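Local coordinates for bradyzoite pseudokinase 1 (Toxoplasma gondii, PDB 6M7Z), which is a divergent, atypical kinase-fold protein lacking the glycine-rich loop, named a pseudokinase, and is probably linked to the membrane ultrastructure of the parasitophorous vacuole, at residues Pro57-Val62 against Glu70-Gly75; Arg63-Thr68 against Glu74-Lys79; Tyr96-Ile101 against Gly186-Ala191; Leu108-Leu113 against Ser176-Gly181; Gly114-Ala119 against Tyr123-Leu128. All coordinates share one frame; numbering follows the deposited sequence.

Contact 1. Residues Pro57-Val62 against Glu70-Gly75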
# COMPACT_ATOMS: atom_id res chain seq x y z
N PRO A 57 -16.86 7.34 -11.22
CA PRO A 57 -17.58 6.07 -11.29
C PRO A 57 -19.03 6.29 -11.75
O PRO A 57 -19.69 7.22 -11.27
CB PRO A 57 -17.56 5.53 -9.85
CG PRO A 57 -16.44 6.30 -9.18
CD PRO A 57 -16.40 7.65 -9.86
N ALA A 58 -19.49 5.41 -12.65
CA ALA A 58 -20.84 5.41 -13.18
C ALA A 58 -21.78 4.72 -12.18
O ALA A 58 -21.33 4.11 -11.21
CB ALA A 58 -20.86 4.71 -14.51
N ARG A 59 -23.09 4.80 -12.46
CA ARG A 59 -24.16 4.32 -11.58
C ARG A 59 -23.93 2.83 -11.23
O ARG A 59 -24.05 2.44 -10.06
CB ARG A 59 -25.52 4.57 -12.26
CG ARG A 59 -26.73 3.97 -11.56
CD ARG A 59 -26.99 4.43 -10.14
NE ARG A 59 -26.94 5.88 -9.99
CZ ARG A 59 -26.47 6.51 -8.92
NH1 ARG A 59 -26.38 7.83 -8.92
NH2 ARG A 59 -26.11 5.84 -7.84
N GLU A 60 -23.60 2.01 -12.23
CA GLU A 60 -23.50 0.55 -12.02
C GLU A 60 -22.35 0.22 -11.06
O GLU A 60 -22.46 -0.67 -10.22
CB GLU A 60 -23.34 -0.17 -13.37
CG GLU A 60 -24.54 -0.04 -14.29
CD GLU A 60 -25.70 -1.01 -14.06
OE1 GLU A 60 -25.54 -1.96 -13.26
OE2 GLU A 60 -26.77 -0.77 -14.65
N LEU A 61 -21.26 0.97 -11.16
CA LEU A 61 -20.09 0.73 -10.33
C LEU A 61 -20.34 1.25 -8.91
O LEU A 61 -19.93 0.62 -7.92
CB LEU A 61 -18.86 1.38 -10.97
CG LEU A 61 -17.52 0.93 -10.39
CD1 LEU A 61 -17.38 -0.59 -10.39
CD2 LEU A 61 -16.35 1.55 -11.16
N VAL A 62 -21.01 2.41 -8.81
CA VAL A 62 -21.43 2.98 -7.53
C VAL A 62 -22.29 1.96 -6.77
O VAL A 62 -22.09 1.75 -5.57
CB VAL A 62 -22.16 4.33 -7.72
CG1 VAL A 62 -22.90 4.77 -6.46
CG2 VAL A 62 -21.23 5.43 -8.20
N GLU A 70 -19.33 10.78 -0.83
CA GLU A 70 -17.94 11.20 -0.60
C GLU A 70 -16.99 10.34 -1.45
O GLU A 70 -16.12 10.86 -2.14
CB GLU A 70 -17.56 11.08 0.88
CG GLU A 70 -18.16 12.16 1.77
CD GLU A 70 -17.34 12.51 3.01
OE1 GLU A 70 -17.95 12.88 4.05
OE2 GLU A 70 -16.09 12.43 2.93
N GLN A 71 -17.18 9.02 -1.40
CA GLN A 71 -16.40 8.05 -2.15
C GLN A 71 -16.58 8.27 -3.66
O GLN A 71 -15.63 8.18 -4.41
CB GLN A 71 -16.79 6.62 -1.76
CG GLN A 71 -16.17 6.13 -0.45
CD GLN A 71 -16.78 4.80 -0.04
OE1 GLN A 71 -17.98 4.61 -0.10
NE2 GLN A 71 -15.94 3.85 0.37
N GLN A 72 -17.81 8.55 -4.09
CA GLN A 72 -18.11 8.86 -5.51
C GLN A 72 -17.23 10.02 -5.98
O GLN A 72 -16.72 10.00 -7.08
CB GLN A 72 -19.58 9.24 -5.68
CG GLN A 72 -20.28 8.72 -6.93
CD GLN A 72 -21.78 8.98 -6.86
OE1 GLN A 72 -22.39 9.14 -5.80
NE2 GLN A 72 -22.39 9.00 -8.03
N ARG A 73 -17.07 11.04 -5.12
CA ARG A 73 -16.34 12.27 -5.45
C ARG A 73 -14.83 12.01 -5.47
O ARG A 73 -14.13 12.62 -6.25
CB ARG A 73 -16.69 13.40 -4.46
CG ARG A 73 -18.02 14.09 -4.72
CD ARG A 73 -18.28 15.31 -3.85
NE ARG A 73 -19.44 15.18 -2.96
CZ ARG A 73 -19.38 14.83 -1.67
NH1 ARG A 73 -18.21 14.82 -1.04
NH2 ARG A 73 -20.49 14.57 -0.99
N GLU A 74 -14.34 11.12 -4.60
CA GLU A 74 -12.93 10.75 -4.50
C GLU A 74 -12.48 9.97 -5.76
O GLU A 74 -11.33 10.09 -6.17
CB GLU A 74 -12.66 9.85 -3.29
CG GLU A 74 -12.71 10.53 -1.95
CD GLU A 74 -12.50 9.60 -0.75
OE1 GLU A 74 -12.19 8.38 -0.94
OE2 GLU A 74 -12.63 10.11 0.39
N GLY A 75 -13.39 9.17 -6.33
CA GLY A 75 -13.08 8.24 -7.41
C GLY A 75 -12.54 6.92 -6.88
O GLY A 75 -12.26 6.81 -5.70
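Val62 sets its CG2 methyl against the amide chain of Gln72, approaching CG to 3.7 Å and NE2 to 3.8 Å. The two side chains cross at about a right angle, so the methyl rests against the length of the glutamine. With CG1 anti to the backbone N (chi1 166°), Val62 has CG2 anti to the carbonyl carbon, pointing at Gln72, which runs extended beyond CG. Pro57 makes the second touch: its CD atom lies 3.7 Å from Gln72 O and 4.2 Å from Gly75 CA. No hydrogen bond joins the segments, and the contact relies on van der Waals packing. Behind this first shell, Ala58 holds the N-cap position of helix 59-65 and its O accepts the N-H of Val62, while Gly75 leaves helix 69-74 with positive phi. Pro57 also packs on Leu67, and the backbone of Gly75 bonds to Leu128. Along the chain, helices 59-65 and 69-74 connect strands 50-54 and 76-82, neighbours in the antiparallel sheet of the kinase N-lobe.

Contact 2. Residues Arg63-Thr68 against Glu74-Lys79. With EDO (1,2-ethanediol), chain H.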
# COMPACT_ATOMS: atom_id res chain seq x y z
N ARG A 63 -23.22 1.33 -7.49
CA ARG A 63 -24.14 0.33 -6.89
C ARG A 63 -23.35 -0.90 -6.45
O ARG A 63 -23.52 -1.37 -5.33
CB ARG A 63 -25.27 -0.03 -7.87
CG ARG A 63 -26.34 -0.97 -7.33
CD ARG A 63 -26.98 -1.81 -8.41
NE ARG A 63 -28.10 -1.07 -8.97
CZ ARG A 63 -29.23 -1.62 -9.42
NH1 ARG A 63 -29.23 -2.89 -9.80
NH2 ARG A 63 -30.36 -0.92 -9.48
N LEU A 64 -22.47 -1.42 -7.31
CA LEU A 64 -21.71 -2.64 -7.01
C LEU A 64 -20.87 -2.47 -5.73
O LEU A 64 -20.77 -3.39 -4.93
CB LEU A 64 -20.81 -3.00 -8.19
CG LEU A 64 -20.07 -4.33 -8.05
CD1 LEU A 64 -21.02 -5.50 -8.27
CD2 LEU A 64 -18.90 -4.42 -9.02
N LEU A 65 -20.26 -1.29 -5.55
CA LEU A 65 -19.31 -1.03 -4.46
C LEU A 65 -20.01 -0.37 -3.25
O LEU A 65 -19.40 -0.18 -2.22
CB LEU A 65 -18.16 -0.16 -4.98
CG LEU A 65 -17.36 -0.74 -6.16
CD1 LEU A 65 -16.24 0.18 -6.60
CD2 LEU A 65 -16.77 -2.13 -5.87
N SER A 66 -21.28 -0.01 -3.39
CA SER A 66 -22.02 0.76 -2.37
C SER A 66 -21.23 2.01 -1.98
O SER A 66 -21.02 2.25 -0.80
CB SER A 66 -22.31 -0.06 -1.14
OG SER A 66 -23.12 -1.17 -1.45
N LEU A 67 -20.80 2.79 -2.97
CA LEU A 67 -20.02 4.01 -2.70
C LEU A 67 -20.93 5.07 -2.06
O LEU A 67 -22.02 5.32 -2.54
CB LEU A 67 -19.40 4.55 -3.99
CG LEU A 67 -18.38 3.64 -4.69
CD1 LEU A 67 -17.77 4.35 -5.89
CD2 LEU A 67 -17.28 3.18 -3.74
N THR A 68 -20.45 5.69 -0.97
CA THR A 68 -21.04 6.90 -0.40
C THR A 68 -20.84 8.04 -1.39
O THR A 68 -19.99 7.94 -2.26
CB THR A 68 -20.41 7.24 0.96
OG1 THR A 68 -19.03 7.56 0.74
CG2 THR A 68 -20.52 6.11 1.97
N GLU A 74 -14.34 11.12 -4.60
CA GLU A 74 -12.93 10.75 -4.50
C GLU A 74 -12.48 9.97 -5.76
O GLU A 74 -11.33 10.09 -6.17
CB GLU A 74 -12.66 9.85 -3.29
CG GLU A 74 -12.71 10.53 -1.95
CD GLU A 74 -12.50 9.60 -0.75
OE1 GLU A 74 -12.19 8.38 -0.94
OE2 GLU A 74 -12.63 10.11 0.39
N GLY A 75 -13.39 9.17 -6.33
CA GLY A 75 -13.08 8.24 -7.41
C GLY A 75 -12.54 6.92 -6.88
O GLY A 75 -12.26 6.81 -5.70
N VAL A 76 -12.39 5.92 -7.77
CA VAL A 76 -11.81 4.63 -7.39
C VAL A 76 -10.75 4.24 -8.42
O VAL A 76 -10.70 4.74 -9.53
CB VAL A 76 -12.87 3.52 -7.26
CG1 VAL A 76 -13.94 3.87 -6.25
CG2 VAL A 76 -13.49 3.14 -8.60
N SER A 77 -9.89 3.32 -8.00
CA SER A 77 -8.95 2.66 -8.90
C SER A 77 -9.15 1.15 -8.84
O SER A 77 -9.56 0.59 -7.83
CB SER A 77 -7.54 3.06 -8.59
OG SER A 77 -7.23 2.72 -7.25
N ALA A 78 -8.89 0.50 -9.97
CA ALA A 78 -9.03 -0.93 -10.11
C ALA A 78 -7.66 -1.53 -10.41
O ALA A 78 -6.93 -1.07 -11.27
CB ALA A 78 -10.02 -1.25 -11.20
N LYS A 79 -7.30 -2.54 -9.62
CA LYS A 79 -6.13 -3.36 -9.84
C LYS A 79 -6.59 -4.64 -10.54
O LYS A 79 -7.37 -5.41 -9.98
CB LYS A 79 -5.48 -3.64 -8.48
CG LYS A 79 -3.99 -3.84 -8.51
CD LYS A 79 -3.35 -4.06 -7.14
CE LYS A 79 -3.35 -2.86 -6.22
NZ LYS A 79 -3.28 -3.25 -4.79
C1 EDO H . -5.77 -8.81 -8.57
O1 EDO H . -6.75 -7.97 -9.22
C2 EDO H . -4.66 -7.93 -8.01
O2 EDO H . -3.65 -8.67 -7.31
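Leu67 and Leu65 converge on Val76, at the start of the kinase N-lobe strand 76-82 that probably corresponds to beta3. Both leucines hold CG anti to the carbonyl carbon and keep CD1 extended, which sends that methyl outward from the backbone; for Leu67 chi1 is -63° and chi2 -176°. Leu67 CD1 reaches Val76 CG1 at 3.9 Å, its chain set at a slant to the valine, and Leu65 CD1 approaches the same methyl more loosely, at 4.4 Å. Between them Ser66 ends helix 59-65 in a Schellman motif with positive phi, and on either side of it in sequence both leucines point toward the strand. Phe125 of strand 121-127 touches Leu65 and Val76 as well, so the pair belongs to a larger apolar layer over the sheet. Further along, Lys79 bends at its third torsion and forms a salt bridge with Glu94, consistent with the lysine-glutamate pair of kinases. At that end of the segment, O1 of a 1,2-ethanediol donates a 2.7 Å hydrogen bond to Lys79 O.

Contact 3. Residues Tyr96-Ile101 against Gly186-Ala191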
# COMPACT_ATOMS: atom_id res chain seq x y z
N TYR A 96 -7.31 -12.77 -1.68
CA TYR A 96 -7.35 -13.66 -0.54
C TYR A 96 -6.88 -12.92 0.73
O TYR A 96 -7.55 -12.99 1.75
CB TYR A 96 -6.51 -14.91 -0.81
CG TYR A 96 -6.50 -15.91 0.31
CD1 TYR A 96 -5.61 -15.81 1.36
CD2 TYR A 96 -7.39 -16.97 0.32
CE1 TYR A 96 -5.59 -16.75 2.38
CE2 TYR A 96 -7.40 -17.90 1.35
CZ TYR A 96 -6.50 -17.79 2.38
OH TYR A 96 -6.50 -18.70 3.40
N LEU A 97 -5.72 -12.24 0.66
CA LEU A 97 -5.23 -11.48 1.82
C LEU A 97 -6.30 -10.51 2.31
O LEU A 97 -6.56 -10.45 3.50
CB LEU A 97 -3.97 -10.69 1.47
CG LEU A 97 -2.69 -11.49 1.23
CD1 LEU A 97 -1.51 -10.52 1.11
CD2 LEU A 97 -2.41 -12.47 2.36
N TYR A 98 -6.92 -9.77 1.39
CA TYR A 98 -7.88 -8.73 1.79
C TYR A 98 -9.12 -9.36 2.43
O TYR A 98 -9.63 -8.79 3.39
CB TYR A 98 -8.24 -7.81 0.61
CG TYR A 98 -7.29 -6.65 0.46
CD1 TYR A 98 -7.33 -5.59 1.35
CD2 TYR A 98 -6.35 -6.61 -0.55
CE1 TYR A 98 -6.47 -4.51 1.23
CE2 TYR A 98 -5.48 -5.54 -0.68
CZ TYR A 98 -5.54 -4.48 0.21
OH TYR A 98 -4.69 -3.41 0.09
N ARG A 99 -9.56 -10.52 1.93
CA ARG A 99 -10.83 -11.12 2.37
C ARG A 99 -10.66 -11.99 3.63
O ARG A 99 -11.59 -12.08 4.42
CB ARG A 99 -11.43 -11.96 1.24
CG ARG A 99 -11.93 -11.14 0.06
CD ARG A 99 -12.15 -11.98 -1.18
NE ARG A 99 -13.38 -12.75 -1.12
CZ ARG A 99 -14.59 -12.27 -1.41
NH1 ARG A 99 -14.77 -11.00 -1.71
NH2 ARG A 99 -15.63 -13.08 -1.37
N GLU A 100 -9.50 -12.65 3.79
CA GLU A 100 -9.34 -13.70 4.79
C GLU A 100 -8.31 -13.33 5.87
O GLU A 100 -8.32 -13.98 6.90
CB GLU A 100 -8.90 -15.01 4.15
CG GLU A 100 -9.74 -15.45 2.97
CD GLU A 100 -11.23 -15.65 3.25
OE1 GLU A 100 -11.59 -16.00 4.39
OE2 GLU A 100 -12.04 -15.47 2.31
N ILE A 101 -7.42 -12.37 5.65
CA ILE A 101 -6.27 -12.21 6.55
C ILE A 101 -6.15 -10.79 7.13
O ILE A 101 -5.86 -10.63 8.31
CB ILE A 101 -4.98 -12.65 5.83
CG1 ILE A 101 -5.09 -14.14 5.48
CG2 ILE A 101 -3.74 -12.33 6.68
CD1 ILE A 101 -3.75 -14.84 5.27
N GLY A 186 0.59 0.11 0.88
CA GLY A 186 -0.01 -0.77 -0.14
C GLY A 186 1.04 -1.72 -0.72
O GLY A 186 2.05 -2.07 -0.05
N GLY A 187 0.78 -2.15 -1.96
CA GLY A 187 1.61 -3.13 -2.62
C GLY A 187 1.65 -4.45 -1.88
O GLY A 187 2.69 -5.11 -1.82
N LEU A 188 0.50 -4.86 -1.32
CA LEU A 188 0.45 -6.00 -0.41
C LEU A 188 0.41 -7.35 -1.13
O LEU A 188 0.41 -8.39 -0.46
CB LEU A 188 -0.78 -5.83 0.50
CG LEU A 188 -0.75 -4.60 1.40
CD1 LEU A 188 -1.99 -4.63 2.31
CD2 LEU A 188 0.53 -4.56 2.22
N ASP A 189 0.42 -7.36 -2.47
CA ASP A 189 0.48 -8.61 -3.24
C ASP A 189 1.77 -9.38 -2.95
O ASP A 189 1.81 -10.58 -3.20
CB ASP A 189 0.34 -8.36 -4.75
CG ASP A 189 1.32 -7.35 -5.32
OD1 ASP A 189 1.28 -6.16 -4.89
OD2 ASP A 189 2.13 -7.75 -6.18
N THR A 190 2.83 -8.74 -2.47
CA THR A 190 4.11 -9.43 -2.18
C THR A 190 4.18 -9.92 -0.73
O THR A 190 5.17 -10.58 -0.37
CB THR A 190 5.34 -8.57 -2.47
OG1 THR A 190 5.32 -7.43 -1.59
CG2 THR A 190 5.39 -8.11 -3.92
N ALA A 191 3.18 -9.60 0.09
CA ALA A 191 3.22 -9.92 1.52
C ALA A 191 3.17 -11.44 1.73
O ALA A 191 2.61 -12.18 0.90
CB ALA A 191 2.08 -9.25 2.24
O HOH W 1 -2.31 -3.74 -1.58
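The Tyr98 ring comes to Leu188 obliquely, the two side chains crossing at about a right angle, so that Leu188 CD1 sits 3.7 Å from Tyr98 OH and 4.1 Å from Tyr98 CZ. Two residues earlier in the helix, Tyr96 takes no part in the contact: Glu100 CG rests on one face of its ring, 3.7 Å above the plane, and Tyr20 and Trp17 make edge-to-face contacts with it. The Tyr98 hydroxyl is bound from more than one direction. Its strongest partner is Leu110 O, and a water also donates to Tyr98 OH at 2.9 Å while accepting the N-H of Leu188 at 3.0 Å, bridging the two segments. Leu97, with CG anti to its carbonyl carbon (chi1 -71°), directs CD1 onto Leu188 O at 3.3 Å and onto Ala191 CB at 4.0 Å. That carbonyl is engaged on its own side too, accepting Ala191 N in the 3-10 turn. Gly186 O is hydrogen-bonded to His167 NE2, and Asp189 forms a salt bridge with Arg81. Helix 88-101 is probably the kinase alpha-C helix, and the loop 186-191 follows strand 183-185, a position that probably corresponds to the start of the activation segment. Tyr98, four residues after Glu94, which pairs with Lys79, probably occupies the position of the alpha-C residue of the regulatory spine.

Contact 4. Residues Leu108-Leu113 against Ser176-Gly181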
# COMPACT_ATOMS: atom_id res chain seq x y z
N LEU A 108 -3.67 2.10 8.65
CA LEU A 108 -2.47 2.50 7.91
C LEU A 108 -2.18 1.54 6.74
O LEU A 108 -1.08 1.59 6.20
CB LEU A 108 -1.29 2.55 8.89
CG LEU A 108 -1.37 3.65 9.94
CD1 LEU A 108 -0.06 3.74 10.72
CD2 LEU A 108 -1.68 5.02 9.31
N LEU A 109 -3.13 0.67 6.36
CA LEU A 109 -2.97 -0.20 5.19
C LEU A 109 -3.99 0.21 4.12
O LEU A 109 -5.13 0.58 4.45
CB LEU A 109 -3.18 -1.66 5.61
CG LEU A 109 -2.24 -2.18 6.71
CD1 LEU A 109 -2.44 -3.67 6.95
CD2 LEU A 109 -0.78 -1.90 6.42
N LEU A 110 -3.58 0.15 2.84
CA LEU A 110 -4.43 0.51 1.71
C LEU A 110 -5.71 -0.34 1.78
O LEU A 110 -5.64 -1.56 1.72
CB LEU A 110 -3.67 0.27 0.41
CG LEU A 110 -4.41 0.59 -0.90
CD1 LEU A 110 -4.68 2.09 -1.00
CD2 LEU A 110 -3.60 0.12 -2.11
N PRO A 111 -6.90 0.26 1.95
CA PRO A 111 -8.14 -0.50 2.01
C PRO A 111 -8.64 -0.99 0.64
O PRO A 111 -8.41 -0.33 -0.37
CB PRO A 111 -9.16 0.49 2.61
CG PRO A 111 -8.60 1.88 2.32
CD PRO A 111 -7.11 1.70 2.12
N SER A 112 -9.29 -2.16 0.64
CA SER A 112 -10.02 -2.70 -0.50
C SER A 112 -11.50 -2.27 -0.41
O SER A 112 -12.06 -2.32 0.66
CB SER A 112 -9.91 -4.20 -0.54
OG SER A 112 -10.81 -4.73 -1.51
N LEU A 113 -12.09 -1.89 -1.54
CA LEU A 113 -13.53 -1.58 -1.64
C LEU A 113 -14.31 -2.78 -2.21
O LEU A 113 -15.52 -2.69 -2.38
CB LEU A 113 -13.73 -0.37 -2.55
CG LEU A 113 -13.04 0.91 -2.11
CD1 LEU A 113 -13.32 2.03 -3.11
CD2 LEU A 113 -13.48 1.32 -0.69
N SER A 176 1.00 5.45 -0.24
CA SER A 176 0.17 6.37 -1.00
C SER A 176 -0.66 7.25 -0.06
O SER A 176 -0.83 6.95 1.12
CB SER A 176 -0.67 5.63 -2.00
OG SER A 176 -1.68 4.87 -1.37
N VAL A 177 -1.14 8.36 -0.60
CA VAL A 177 -1.86 9.35 0.16
C VAL A 177 -3.32 9.26 -0.25
O VAL A 177 -3.64 9.48 -1.42
CB VAL A 177 -1.30 10.76 -0.08
CG1 VAL A 177 -2.05 11.80 0.75
CG2 VAL A 177 0.20 10.84 0.19
N LEU A 178 -4.21 8.93 0.70
CA LEU A 178 -5.63 8.83 0.40
C LEU A 178 -6.21 10.24 0.28
O LEU A 178 -5.59 11.22 0.71
CB LEU A 178 -6.33 8.02 1.49
CG LEU A 178 -5.89 6.55 1.61
CD1 LEU A 178 -6.69 5.82 2.68
CD2 LEU A 178 -6.01 5.83 0.28
N PRO A 179 -7.40 10.41 -0.34
CA PRO A 179 -8.03 11.72 -0.44
C PRO A 179 -8.16 12.46 0.91
O PRO A 179 -7.95 13.66 0.95
CB PRO A 179 -9.38 11.42 -1.07
CG PRO A 179 -9.10 10.20 -1.91
CD PRO A 179 -8.15 9.37 -1.07
N ASP A 180 -8.41 11.74 2.02
CA ASP A 180 -8.54 12.43 3.30
C ASP A 180 -7.17 12.81 3.90
O ASP A 180 -7.11 13.42 4.97
CB ASP A 180 -9.42 11.64 4.28
CG ASP A 180 -8.82 10.35 4.79
OD1 ASP A 180 -7.64 10.05 4.40
OD2 ASP A 180 -9.53 9.65 5.55
N GLY A 181 -6.07 12.43 3.22
CA GLY A 181 -4.69 12.80 3.64
C GLY A 181 -3.99 11.74 4.47
O GLY A 181 -2.81 11.94 4.84
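Leu110 leads the contact, its CD1 methyl lying 4.1 Å from Ser176 OG and 4.2 Å from Leu178 CD2. With CG anti to the backbone N (chi1 180°), the side chain swings its end toward strand 175-177 and meets Leu178 at an oblique angle. Pro111 follows: CD of its ring and CD1 of Leu178 reach toward each other to 4.2 Å, so that the two branches of Leu178 serve one neighbour each. The carbonyl of Pro111 is bound to His126 ND1, and Ser112 OG, next in line, bonds Gly114 N. Opposite, Leu178 opens a type I turn closed by Gly181 N to Leu178 O at 2.8 Å. The loop after helix 88-101, the probable alpha-C helix, here meets the hairpin of strands 175-177 and 183-185. Since no hydrogen bond crosses between the segments, their direct touch is mainly apolar, by van der Waals contact, while neighbouring backbone bonds from Leu108 and Leu110 to Leu185 fix the loop.

Contact 5. Residues Gly114-Ala119 against Tyr123-Leu128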
# COMPACT_ATOMS: atom_id res chain seq x y z
N GLY A 114 -13.62 -3.88 -2.52
CA GLY A 114 -14.25 -5.06 -3.10
C GLY A 114 -13.33 -5.81 -4.05
O GLY A 114 -12.53 -5.19 -4.75
N GLU A 115 -13.48 -7.14 -4.07
CA GLU A 115 -12.72 -8.03 -4.95
C GLU A 115 -13.70 -8.81 -5.82
O GLU A 115 -14.68 -9.32 -5.32
CB GLU A 115 -11.84 -8.99 -4.13
CG GLU A 115 -11.13 -8.33 -2.95
CD GLU A 115 -11.98 -8.00 -1.73
OE1 GLU A 115 -13.02 -8.69 -1.51
OE2 GLU A 115 -11.61 -7.08 -0.98
N TYR A 116 -13.42 -8.89 -7.12
CA TYR A 116 -14.32 -9.54 -8.08
C TYR A 116 -13.51 -10.34 -9.10
O TYR A 116 -12.32 -10.19 -9.24
CB TYR A 116 -15.21 -8.51 -8.76
CG TYR A 116 -16.05 -7.70 -7.80
CD1 TYR A 116 -15.53 -6.57 -7.19
CD2 TYR A 116 -17.33 -8.10 -7.46
CE1 TYR A 116 -16.26 -5.84 -6.28
CE2 TYR A 116 -18.10 -7.35 -6.58
CZ TYR A 116 -17.57 -6.22 -5.98
OH TYR A 116 -18.32 -5.49 -5.10
N ARG A 117 -14.22 -11.23 -9.80
CA ARG A 117 -13.71 -12.04 -10.87
C ARG A 117 -14.61 -11.79 -12.08
O ARG A 117 -15.82 -11.78 -11.96
CB ARG A 117 -13.73 -13.51 -10.46
CG ARG A 117 -13.63 -14.49 -11.61
CD ARG A 117 -13.56 -15.95 -11.21
NE ARG A 117 -14.75 -16.30 -10.46
CZ ARG A 117 -15.94 -16.53 -11.00
NH1 ARG A 117 -16.12 -16.42 -12.30
NH2 ARG A 117 -16.96 -16.89 -10.24
N GLY A 118 -14.00 -11.53 -13.24
CA GLY A 118 -14.68 -11.58 -14.52
C GLY A 118 -14.37 -12.89 -15.21
O GLY A 118 -13.93 -13.81 -14.57
N ALA A 119 -14.57 -12.94 -16.53
CA ALA A 119 -14.25 -14.15 -17.31
C ALA A 119 -12.73 -14.41 -17.33
O ALA A 119 -12.34 -15.54 -17.22
CB ALA A 119 -14.81 -14.01 -18.71
N TYR A 123 -10.25 -8.47 -10.10
CA TYR A 123 -10.30 -7.05 -9.83
C TYR A 123 -10.21 -6.81 -8.31
O TYR A 123 -10.82 -7.53 -7.52
CB TYR A 123 -11.61 -6.43 -10.30
CG TYR A 123 -11.93 -6.54 -11.76
CD1 TYR A 123 -12.35 -7.74 -12.32
CD2 TYR A 123 -11.90 -5.43 -12.58
CE1 TYR A 123 -12.67 -7.84 -13.66
CE2 TYR A 123 -12.22 -5.51 -13.93
CZ TYR A 123 -12.63 -6.72 -14.46
OH TYR A 123 -12.95 -6.81 -15.79
N ILE A 124 -9.45 -5.78 -7.91
CA ILE A 124 -9.50 -5.21 -6.59
C ILE A 124 -9.73 -3.71 -6.75
O ILE A 124 -8.97 -3.05 -7.44
CB ILE A 124 -8.21 -5.46 -5.78
CG1 ILE A 124 -7.89 -6.94 -5.63
CG2 ILE A 124 -8.29 -4.76 -4.41
CD1 ILE A 124 -6.66 -7.19 -4.79
N PHE A 125 -10.75 -3.19 -6.09
CA PHE A 125 -11.03 -1.78 -6.11
C PHE A 125 -10.41 -1.13 -4.86
O PHE A 125 -10.39 -1.71 -3.77
CB PHE A 125 -12.53 -1.55 -6.29
CG PHE A 125 -13.04 -1.92 -7.66
CD1 PHE A 125 -13.42 -3.22 -7.95
CD2 PHE A 125 -13.10 -0.98 -8.67
CE1 PHE A 125 -13.85 -3.56 -9.23
CE2 PHE A 125 -13.52 -1.32 -9.95
CZ PHE A 125 -13.91 -2.62 -10.23
N HIS A 126 -9.85 0.06 -5.05
CA HIS A 126 -9.27 0.88 -4.00
C HIS A 126 -9.82 2.29 -4.11
O HIS A 126 -10.23 2.71 -5.19
CB HIS A 126 -7.74 0.95 -4.12
CG HIS A 126 -7.05 -0.36 -3.93
ND1 HIS A 126 -7.09 -1.03 -2.74
CD2 HIS A 126 -6.30 -1.09 -4.78
CE1 HIS A 126 -6.40 -2.15 -2.86
NE2 HIS A 126 -5.91 -2.22 -4.11
N PRO A 127 -9.77 3.09 -3.03
CA PRO A 127 -9.99 4.52 -3.15
C PRO A 127 -8.93 5.05 -4.12
O PRO A 127 -7.80 4.55 -4.14
CB PRO A 127 -9.78 5.08 -1.74
CG PRO A 127 -9.77 3.88 -0.82
CD PRO A 127 -9.41 2.68 -1.66
N LEU A 128 -9.31 6.03 -4.95
CA LEU A 128 -8.36 6.63 -5.86
C LEU A 128 -7.45 7.55 -5.06
O LEU A 128 -7.91 8.52 -4.47
CB LEU A 128 -9.10 7.40 -6.94
CG LEU A 128 -8.22 8.13 -7.93
CD1 LEU A 128 -7.18 7.19 -8.56
CD2 LEU A 128 -9.10 8.81 -8.98
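Strands 114-117 and 121-127 form an antiparallel beta hairpin at one border of the N-lobe sheet, probably beta4 and beta5 of the kinase fold. Tyr116 and Tyr123 are a hydrogen-bonded pair: Tyr116 N donates to Tyr123 O at 3.0 Å, and Tyr123 N returns a 2.8 Å bond to Tyr116 O. A third bond, Phe125 N to Gly114 O, is 3.0 Å long and nearly straight at 171°. Glu115 and Ile124 stand as a non-hydrogen-bonded pair, where Glu115 CA makes a 3.2 Å C-H...O contact with Tyr123 O. On the aromatic face, Tyr116 and Phe125, both with CG anti to the carbonyl carbon (chi1 -58° and -70°), meet diagonally at about a right angle, Tyr116 CD1 4.0 Å from Phe125 CE1. The Tyr123 ring presents its edge to the chain just past strand 114-117, CE1 lying 3.9 Å from Gly118 N. Tyr116 and Phe125 pack against helix 59-65, whereas Ile124 and Glu115, the latter bound to Arg99 and Ser112, face helix 88-101. The hairpin therefore joins an apolar face to one where a charge and a hydroxyl hold a carboxylate, while backbone bonds fix the strand register.

Overall arrangement
Contacts 1, 2 and 5 form one continuous part of the N-lobe. The centres of contacts 1 and 2 are about 5 Å apart, and contact 2 runs into contact 5 through the sheet, where Lys79 N lies 2.8 Å from Ile124 O. Contact 4 touches all three and brings the loop before strand 114-117 against the hairpin of strands 175-177 and 183-185. Contact 3 stands about 24 Å from contact 1 between centres. It joins contact 4 where Tyr98 OH lies 2.6 Å from Leu110 O. A salt bridge of 2.9 Å from Arg99 NH1 to Glu115 OE1 ties it to contact 5. Lys79 of contact 2, paired with Glu94 on helix 88-101 of contact 3, is consistent with the kinase lysine-glutamate site.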